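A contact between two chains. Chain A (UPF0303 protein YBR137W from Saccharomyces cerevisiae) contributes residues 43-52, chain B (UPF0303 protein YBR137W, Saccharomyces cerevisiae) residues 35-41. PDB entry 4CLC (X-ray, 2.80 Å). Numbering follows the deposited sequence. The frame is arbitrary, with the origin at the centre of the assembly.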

# COMPACT_ATOMS: atom_id res chain seq x y z
N GLY A 43 7.81 -35.40 -10.60
CA GLY A 43 6.68 -34.64 -11.11
C GLY A 43 5.88 -35.32 -12.20
O GLY A 43 4.67 -35.50 -12.08
N THR A 44 6.57 -35.69 -13.28
CA THR A 44 5.97 -36.48 -14.35
C THR A 44 5.27 -37.72 -13.81
O THR A 44 4.09 -37.94 -14.07
CB THR A 44 7.02 -36.93 -15.36
OG1 THR A 44 8.20 -37.35 -14.65
CG2 THR A 44 7.39 -35.80 -16.31
N TYR A 45 6.01 -38.51 -13.04
CA TYR A 45 5.50 -39.74 -12.45
C TYR A 45 4.16 -39.54 -11.74
O TYR A 45 3.26 -40.36 -11.85
CB TYR A 45 6.52 -40.32 -11.49
CG TYR A 45 6.00 -41.39 -10.56
CD1 TYR A 45 5.38 -42.54 -11.05
CD2 TYR A 45 6.16 -41.27 -9.19
CE1 TYR A 45 4.91 -43.53 -10.18
CE2 TYR A 45 5.71 -42.24 -8.32
CZ TYR A 45 5.09 -43.36 -8.82
OH TYR A 45 4.66 -44.30 -7.91
N ILE A 46 4.04 -38.44 -11.01
CA ILE A 46 2.77 -38.13 -10.38
C ILE A 46 1.71 -37.75 -11.43
O ILE A 46 0.52 -37.99 -11.23
CB ILE A 46 2.92 -37.01 -9.34
CG1 ILE A 46 3.93 -37.43 -8.28
CG2 ILE A 46 1.60 -36.68 -8.65
CD1 ILE A 46 4.04 -36.46 -7.15
N ARG A 47 2.15 -37.20 -12.55
CA ARG A 47 1.20 -36.69 -13.55
C ARG A 47 0.37 -37.79 -14.21
O ARG A 47 -0.86 -37.74 -14.15
CB ARG A 47 1.93 -35.88 -14.62
CG ARG A 47 1.02 -35.19 -15.61
CD ARG A 47 1.87 -34.62 -16.74
NE ARG A 47 1.09 -33.83 -17.68
CZ ARG A 47 0.84 -34.18 -18.94
NH1 ARG A 47 1.33 -35.31 -19.43
NH2 ARG A 47 0.12 -33.39 -19.72
N ASN A 48 1.02 -38.80 -14.80
CA ASN A 48 0.29 -39.91 -15.42
C ASN A 48 -0.50 -40.70 -14.38
O ASN A 48 -1.56 -41.26 -14.67
CB ASN A 48 1.23 -40.85 -16.17
CG ASN A 48 2.23 -41.53 -15.25
OD1 ASN A 48 1.88 -42.03 -14.18
ND2 ASN A 48 3.50 -41.53 -15.66
N ALA A 49 0.05 -40.77 -13.17
CA ALA A 49 -0.64 -41.36 -12.04
C ALA A 49 -2.01 -40.72 -11.89
O ALA A 49 -3.04 -41.41 -11.85
CB ALA A 49 0.18 -41.18 -10.77
N VAL A 50 -2.03 -39.38 -11.83
CA VAL A 50 -3.28 -38.67 -11.65
C VAL A 50 -4.12 -38.84 -12.90
O VAL A 50 -5.35 -38.90 -12.82
CB VAL A 50 -3.07 -37.18 -11.35
CG1 VAL A 50 -4.41 -36.48 -11.18
CG2 VAL A 50 -2.23 -37.02 -10.10
N LYS A 51 -3.46 -38.94 -14.05
CA LYS A 51 -4.18 -39.18 -15.30
C LYS A 51 -4.85 -40.54 -15.20
O LYS A 51 -6.05 -40.67 -15.48
CB LYS A 51 -3.25 -39.07 -16.52
CG LYS A 51 -2.74 -37.65 -16.72
CD LYS A 51 -2.14 -37.37 -18.11
CE LYS A 51 -3.19 -37.37 -19.19
NZ LYS A 51 -4.48 -36.87 -18.68
N GLU A 52 -4.09 -41.53 -14.75
CA GLU A 52 -4.61 -42.88 -14.54
C GLU A 52 -5.81 -42.86 -13.58
O GLU A 52 -6.95 -43.13 -13.98
CB GLU A 52 -3.52 -43.82 -14.00
CG GLU A 52 -2.48 -44.29 -15.03
CD GLU A 52 -1.29 -45.01 -14.38
OE1 GLU A 52 -0.97 -44.70 -13.21
OE2 GLU A 52 -0.67 -45.89 -15.04
N THR B 35 -3.56 -27.57 -26.69
CA THR B 35 -4.23 -28.32 -25.63
C THR B 35 -3.37 -28.40 -24.38
O THR B 35 -2.22 -27.99 -24.39
CB THR B 35 -4.55 -29.77 -26.05
OG1 THR B 35 -3.32 -30.51 -26.24
CG2 THR B 35 -5.37 -29.80 -27.33
N TYR B 36 -3.94 -28.97 -23.32
CA TYR B 36 -3.16 -29.30 -22.14
C TYR B 36 -2.05 -30.27 -22.51
O TYR B 36 -0.95 -30.23 -21.96
CB TYR B 36 -4.04 -29.91 -21.04
CG TYR B 36 -4.21 -31.41 -21.16
CD1 TYR B 36 -3.30 -32.28 -20.55
CD2 TYR B 36 -5.26 -31.96 -21.87
CE1 TYR B 36 -3.43 -33.64 -20.67
CE2 TYR B 36 -5.41 -33.32 -21.98
CZ TYR B 36 -4.49 -34.17 -21.37
OH TYR B 36 -4.63 -35.53 -21.47
N GLN B 37 -2.33 -31.18 -23.44
CA GLN B 37 -1.34 -32.16 -23.85
C GLN B 37 -0.30 -31.50 -24.72
O GLN B 37 0.89 -31.82 -24.64
CB GLN B 37 -1.98 -33.33 -24.58
CG GLN B 37 -0.98 -34.44 -24.90
CD GLN B 37 -0.20 -34.89 -23.66
OE1 GLN B 37 -0.76 -35.07 -22.57
NE2 GLN B 37 1.11 -35.07 -23.83
N ASP B 38 -0.75 -30.58 -25.56
CA ASP B 38 0.14 -29.83 -26.42
C ASP B 38 1.19 -29.11 -25.58
O ASP B 38 2.39 -29.13 -25.88
CB ASP B 38 -0.65 -28.85 -27.28
CG ASP B 38 -1.29 -29.50 -28.50
OD1 ASP B 38 -1.62 -30.70 -28.43
OD2 ASP B 38 -1.46 -28.82 -29.53
N ALA B 39 0.75 -28.48 -24.49
CA ALA B 39 1.64 -27.70 -23.65
C ALA B 39 2.66 -28.60 -22.96
O ALA B 39 3.83 -28.24 -22.82
CB ALA B 39 0.84 -26.90 -22.65
N PHE B 40 2.24 -29.78 -22.54
CA PHE B 40 3.19 -30.70 -21.93
C PHE B 40 4.16 -31.30 -22.96
O PHE B 40 5.33 -31.52 -22.66
CB PHE B 40 2.46 -31.82 -21.18
CG PHE B 40 3.39 -32.77 -20.48
CD1 PHE B 40 3.87 -32.48 -19.22
CD2 PHE B 40 3.80 -33.94 -21.11
CE1 PHE B 40 4.75 -33.34 -18.58
CE2 PHE B 40 4.68 -34.80 -20.48
CZ PHE B 40 5.15 -34.51 -19.22
N ASP B 41 3.67 -31.58 -24.17
CA ASP B 41 4.51 -32.17 -25.20
C ASP B 41 5.59 -31.16 -25.58
O ASP B 41 6.75 -31.52 -25.83
CB ASP B 41 3.70 -32.59 -26.44
CG ASP B 41 2.72 -33.75 -26.15
OD1 ASP B 41 3.08 -34.66 -25.36
OD2 ASP B 41 1.60 -33.77 -26.73
O HOH W 1 0.04 -30.42 -19.50

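Long side chains let two helices make contact across a gap that their backbones never close, and this contact between two YBR137W chains is a compact example. The helices run nearly antiparallel, at 160°, with axes no closer than 14.1 Å, so the space is bridged by long side chains and one water. Arg A47, fully extended through chi3, carries most of the burden. Its guanidinium lies flat on the ring of Phe B40, planes 7° apart, with Arg A47 CZ 3.6 Å from the centroid of the Phe B40 ring: a cation-pi stack that leaves the in-plane N-H groups free to find acceptors. Arg A47 NH2 uses this freedom twice across the contact, giving a weak hydrogen bond to Gln B37 OE1 (3.4 Å) and a shorter one, 3.0 Å, to the oxygen of a water. That water in turn donates to Tyr B36 O at 2.7 Å, linking the guanidinium to the opposing backbone. Arg A47 NE and NH2, Lys A51 NZ and Thr A44 OG1 also have hydrogen bonds elsewhere in the structure. The Gln B37 amide is used at both ends, since Gln B37 NE2 donates to Asp B41 OD1 at 2.5 Å within its own helix. One turn along chain A, Lys A51 NZ, a charged ammonium, donates to Tyr B36 OH at 3.1 Å, the phenol oxygen accepting through a lone pair. At the other end, Thr A44 CG2 meets the edge of the Phe B40 ring, 3.9 Å from Phe B40 CZ, adding a purely apolar contact.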